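Organic hydroperoxide resistance protein (Legionella pneumophila, PDB 6MJN) probably detoxifies organic hydroperoxides as a thiol-dependent OsmC-family peroxidase, using redox-active cysteines. Local coordinates at residues Ile78-Val89 / Leu101-Leu112. Numbering follows the deposited sequence.
Sequences ISLEDVSMTSEV and LGVALHAHITGL
Met85 reaches across to Leu105 and Ala107 on the inner face of an antiparallel beta hairpin, a worked example of how one sheet can present a mainly apolar side and a more polar one. Its CG stands opposite the backbone N (chi1 -156°), and bends further along the chain carry SD to 3.7 Å from Ala107 CB and CE to the same distance from Leu105 CB. On the same face Val83 and Ile109 run alongside each other in the same direction, as do Val89 and Val103, while the CD2 branch of Leu105 comes over Ser87 CB. Tighter packing closes the open end of the hairpin, far from its turn: Leu80 CD2 presses 3.4 Å from Ile109 CG2 and 3.5 Å from Leu112 CD1, and the side chains of Ile78 and Leu112 cross at about a right angle, Ile78 CG2 touching Leu112 CD2.

Ser84, Thr86 and Glu88 share the other face with His108, His106 and Ala104; there Ser84 OG approaches His108 CB at 3.5 Å. Paired backbone bonds join these three residues to their partners, and a water donates to Ala104 O and, weakly, to Thr86 O. A classic beta bulge, with Glu81 and Asp82 both facing Thr110, interrupts this regularity; Glu81 N gives a 2.9 Å bond to Thr110 O.

Helix 53-76 packs on Met85, Val83 and Val89, and its Ala58 O receives the bond from Ser87 OG, satisfying that hydroxyl on the apolar side; helix 114-125 covers Ala107, Ile109 and Leu112. Strand 140-146 flanks 101-110, with Ser143 OG bonded to His106 ND1, while an antiparallel strand of the second subunit extends the sheet beyond 84-89.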
loop_
_atom_site.group_PDB
_atom_site.type_symbol
_atom_site.label_atom_id
_atom_site.label_comp_id
_atom_site.label_asym_id
_atom_site.label_seq_id
_atom_site.Cartn_x
_atom_site.Cartn_y
_atom_site.Cartn_z
ATOM N N ILE B 78 20.733 -5.527 -18.717
ATOM C CA ILE B 78 20.484 -4.209 -19.295
ATOM C C ILE B 78 21.320 -3.188 -18.538
ATOM O O ILE B 78 21.406 -3.232 -17.303
ATOM C CB ILE B 78 18.981 -3.860 -19.239
ATOM C CG1 ILE B 78 18.207 -4.632 -20.312
ATOM C CG2 ILE B 78 18.751 -2.367 -19.387
ATOM C CD1 ILE B 78 16.703 -4.448 -20.227
ATOM N N SER B 79 21.926 -2.258 -19.280
ATOM C CA SER B 79 22.906 -1.314 -18.731
ATOM C C SER B 79 22.203 -0.108 -18.098
ATOM O O SER B 79 22.228 1.016 -18.607
ATOM C CB SER B 79 23.884 -0.883 -19.818
ATOM O OG SER B 79 23.209 -0.292 -20.917
ATOM N N LEU B 80 21.585 -0.367 -16.944
ATOM C CA LEU B 80 20.984 0.684 -16.131
ATOM C C LEU B 80 22.039 1.382 -15.298
ATOM O O LEU B 80 22.764 0.739 -14.534
ATOM C CB LEU B 80 19.929 0.113 -15.183
ATOM C CG LEU B 80 18.505 0.017 -15.674
ATOM C CD1 LEU B 80 17.558 0.224 -14.505
ATOM C CD2 LEU B 80 18.299 1.048 -16.733
ATOM N N GLU B 81 22.108 2.701 -15.416
ATOM C CA GLU B 81 22.988 3.436 -14.519
ATOM C C GLU B 81 22.253 3.832 -13.244
ATOM O O GLU B 81 22.724 3.536 -12.142
ATOM C CB GLU B 81 23.566 4.669 -15.223
ATOM C CG GLU B 81 24.352 4.355 -16.484
ATOM C CD GLU B 81 24.879 5.606 -17.165
ATOM O OE1 GLU B 81 24.882 6.678 -16.523
ATOM O OE2 GLU B 81 25.287 5.520 -18.344
ATOM N N ASP B 82 21.098 4.479 -13.376
ATOM C CA ASP B 82 20.313 4.895 -12.222
ATOM C C ASP B 82 18.829 4.869 -12.578
ATOM O O ASP B 82 18.448 4.838 -13.752
ATOM C CB ASP B 82 20.733 6.293 -11.743
ATOM C CG ASP B 82 20.296 6.584 -10.317
ATOM O OD1 ASP B 82 19.829 5.652 -9.624
ATOM O OD2 ASP B 82 20.421 7.752 -9.889
ATOM N N VAL B 83 17.992 4.865 -11.545
ATOM C CA VAL B 83 16.550 4.985 -11.727
ATOM C C VAL B 83 15.969 5.636 -10.481
ATOM O O VAL B 83 16.392 5.346 -9.357
ATOM C CB VAL B 83 15.891 3.613 -12.006
ATOM C CG1 VAL B 83 16.179 2.639 -10.881
ATOM C CG2 VAL B 83 14.378 3.760 -12.168
ATOM N N SER B 84 15.014 6.535 -10.684
ATOM C CA SER B 84 14.150 6.971 -9.601
ATOM C C SER B 84 12.709 6.795 -10.047
ATOM O O SER B 84 12.405 6.741 -11.244
ATOM C CB SER B 84 14.423 8.423 -9.202
ATOM O OG SER B 84 14.119 9.295 -10.259
ATOM N N MET B 85 11.814 6.741 -9.067
ATOM C CA MET B 85 10.431 6.384 -9.307
ATOM C C MET B 85 9.518 7.366 -8.584
ATOM O O MET B 85 9.683 7.600 -7.383
ATOM C CB MET B 85 10.176 4.964 -8.804
ATOM C CG MET B 85 9.032 4.282 -9.457
ATOM S SD MET B 85 9.303 4.082 -11.231
ATOM C CE MET B 85 7.572 4.334 -11.642
ATOM N N THR B 86 8.571 7.924 -9.325
ATOM C CA THR B 86 7.518 8.788 -8.819
ATOM C C THR B 86 6.193 8.040 -8.933
ATOM O O THR B 86 5.899 7.451 -9.979
ATOM C CB THR B 86 7.449 10.084 -9.636
ATOM O OG1 THR B 86 8.696 10.789 -9.531
ATOM C CG2 THR B 86 6.344 10.977 -9.133
ATOM N N SER B 87 5.401 8.056 -7.868
ATOM C CA SER B 87 4.039 7.535 -7.911
ATOM C C SER B 87 3.101 8.652 -7.495
ATOM O O SER B 87 3.386 9.396 -6.557
ATOM C CB SER B 87 3.855 6.342 -6.973
ATOM O OG SER B 87 3.961 6.778 -5.637
ATOM N N GLU B 88 1.999 8.792 -8.209
ATOM C CA GLU B 88 0.979 9.755 -7.831
ATOM C C GLU B 88 -0.313 8.988 -7.613
ATOM O O GLU B 88 -0.782 8.290 -8.519
ATOM C CB GLU B 88 0.819 10.817 -8.900
ATOM C CG GLU B 88 -0.297 11.792 -8.601
ATOM C CD GLU B 88 -0.507 12.757 -9.749
ATOM O OE1 GLU B 88 0.460 13.442 -10.126
ATOM O OE2 GLU B 88 -1.629 12.807 -10.289
ATOM N N VAL B 89 -0.868 9.098 -6.417
ATOM C CA VAL B 89 -2.024 8.305 -6.012
ATOM C C VAL B 89 -3.160 9.260 -5.687
ATOM O O VAL B 89 -2.975 10.222 -4.928
ATOM C CB VAL B 89 -1.694 7.402 -4.815
ATOM C CG1 VAL B 89 -2.987 6.808 -4.191
ATOM C CG2 VAL B 89 -0.721 6.290 -5.274
ATOM N N LEU B 101 -8.884 4.024 -5.668
ATOM C CA LEU B 101 -7.603 4.648 -5.973
ATOM C C LEU B 101 -7.374 4.692 -7.485
ATOM O O LEU B 101 -7.835 3.813 -8.223
ATOM C CB LEU B 101 -6.456 3.873 -5.304
ATOM C CG LEU B 101 -6.514 3.689 -3.778
ATOM C CD1 LEU B 101 -5.301 2.891 -3.327
ATOM C CD2 LEU B 101 -6.537 5.032 -3.111
ATOM N N GLY B 102 -6.678 5.745 -7.932
ATOM C CA GLY B 102 -6.050 5.770 -9.243
ATOM C C GLY B 102 -4.599 6.143 -9.098
ATOM O O GLY B 102 -4.190 6.786 -8.123
ATOM N N VAL B 103 -3.772 5.723 -10.070
ATOM C CA VAL B 103 -2.313 5.807 -9.946
ATOM C C VAL B 103 -1.700 6.231 -11.275
ATOM O O VAL B 103 -2.080 5.724 -12.338
ATOM C CB VAL B 103 -1.688 4.454 -9.514
ATOM C CG1 VAL B 103 -0.154 4.577 -9.332
ATOM C CG2 VAL B 103 -2.338 3.902 -8.253
ATOM N N ALA B 104 -0.733 7.155 -11.211
ATOM C CA ALA B 104 0.163 7.453 -12.322
ATOM C C ALA B 104 1.585 7.200 -11.848
ATOM O O ALA B 104 1.968 7.664 -10.770
ATOM C CB ALA B 104 0.006 8.902 -12.811
ATOM N N LEU B 105 2.352 6.445 -12.635
ATOM C CA LEU B 105 3.738 6.124 -12.329
ATOM C C LEU B 105 4.642 6.824 -13.329
ATOM O O LEU B 105 4.335 6.864 -14.524
ATOM C CB LEU B 105 3.967 4.605 -12.395
ATOM C CG LEU B 105 3.209 3.773 -11.346
ATOM C CD1 LEU B 105 3.531 2.296 -11.564
ATOM C CD2 LEU B 105 3.583 4.188 -9.931
ATOM N N HIS B 106 5.745 7.393 -12.860
ATOM C CA HIS B 106 6.690 8.009 -13.783
ATOM C C HIS B 106 8.088 7.542 -13.433
ATOM O O HIS B 106 8.603 7.874 -12.363
ATOM C CB HIS B 106 6.610 9.534 -13.724
ATOM C CG HIS B 106 7.580 10.209 -14.638
ATOM N ND1 HIS B 106 7.546 10.046 -16.005
ATOM C CD2 HIS B 106 8.635 11.016 -14.384
ATOM C CE1 HIS B 106 8.522 10.738 -16.557
ATOM N NE2 HIS B 106 9.203 11.335 -15.595
ATOM N N ALA B 107 8.723 6.816 -14.342
ATOM C CA ALA B 107 10.080 6.350 -14.102
ATOM C C ALA B 107 11.088 7.309 -14.728
ATOM O O ALA B 107 10.874 7.816 -15.831
ATOM C CB ALA B 107 10.263 4.936 -14.658
ATOM N N HIS B 108 12.179 7.574 -14.011
ATOM C CA HIS B 108 13.310 8.332 -14.544
ATOM C C HIS B 108 14.518 7.404 -14.568
ATOM O O HIS B 108 15.056 7.043 -13.518
ATOM C CB HIS B 108 13.592 9.582 -13.711
ATOM C CG HIS B 108 14.722 10.421 -14.233
ATOM N ND1 HIS B 108 14.991 11.682 -13.747
ATOM C CD2 HIS B 108 15.645 10.184 -15.195
ATOM C CE1 HIS B 108 16.034 12.184 -14.382
ATOM N NE2 HIS B 108 16.451 11.293 -15.264
ATOM N N ILE B 109 14.955 7.042 -15.779
ATOM C CA ILE B 109 15.970 6.015 -16.002
ATOM C C ILE B 109 17.174 6.637 -16.704
ATOM O O ILE B 109 17.010 7.356 -17.692
ATOM C CB ILE B 109 15.381 4.861 -16.841
ATOM C CG1 ILE B 109 14.294 4.122 -16.054
ATOM C CG2 ILE B 109 16.458 3.897 -17.282
ATOM C CD1 ILE B 109 13.615 3.026 -16.831
ATOM N N THR B 110 18.383 6.404 -16.166
ATOM C CA THR B 110 19.627 6.842 -16.785
ATOM C C THR B 110 20.318 5.648 -17.432
ATOM O O THR B 110 20.379 4.566 -16.845
ATOM C CB THR B 110 20.580 7.475 -15.749
ATOM O OG1 THR B 110 19.840 8.339 -14.875
ATOM C CG2 THR B 110 21.687 8.273 -16.430
ATOM N N GLY B 111 20.858 5.853 -18.637
ATOM C CA GLY B 111 21.705 4.863 -19.281
ATOM C C GLY B 111 21.085 4.147 -20.464
ATOM O O GLY B 111 21.776 3.354 -21.114
ATOM N N LEU B 112 19.817 4.402 -20.762
ATOM C CA LEU B 112 19.109 3.769 -21.862
ATOM C C LEU B 112 18.540 4.838 -22.778
ATOM O O LEU B 112 18.312 5.980 -22.356
ATOM C CB LEU B 112 17.961 2.892 -21.353
ATOM C CG LEU B 112 18.337 1.771 -20.390
ATOM C CD1 LEU B 112 17.069 1.034 -19.978
ATOM C CD2 LEU B 112 19.325 0.837 -21.027
HETATM O O HOH W 1 3.900 9.973 -11.024
#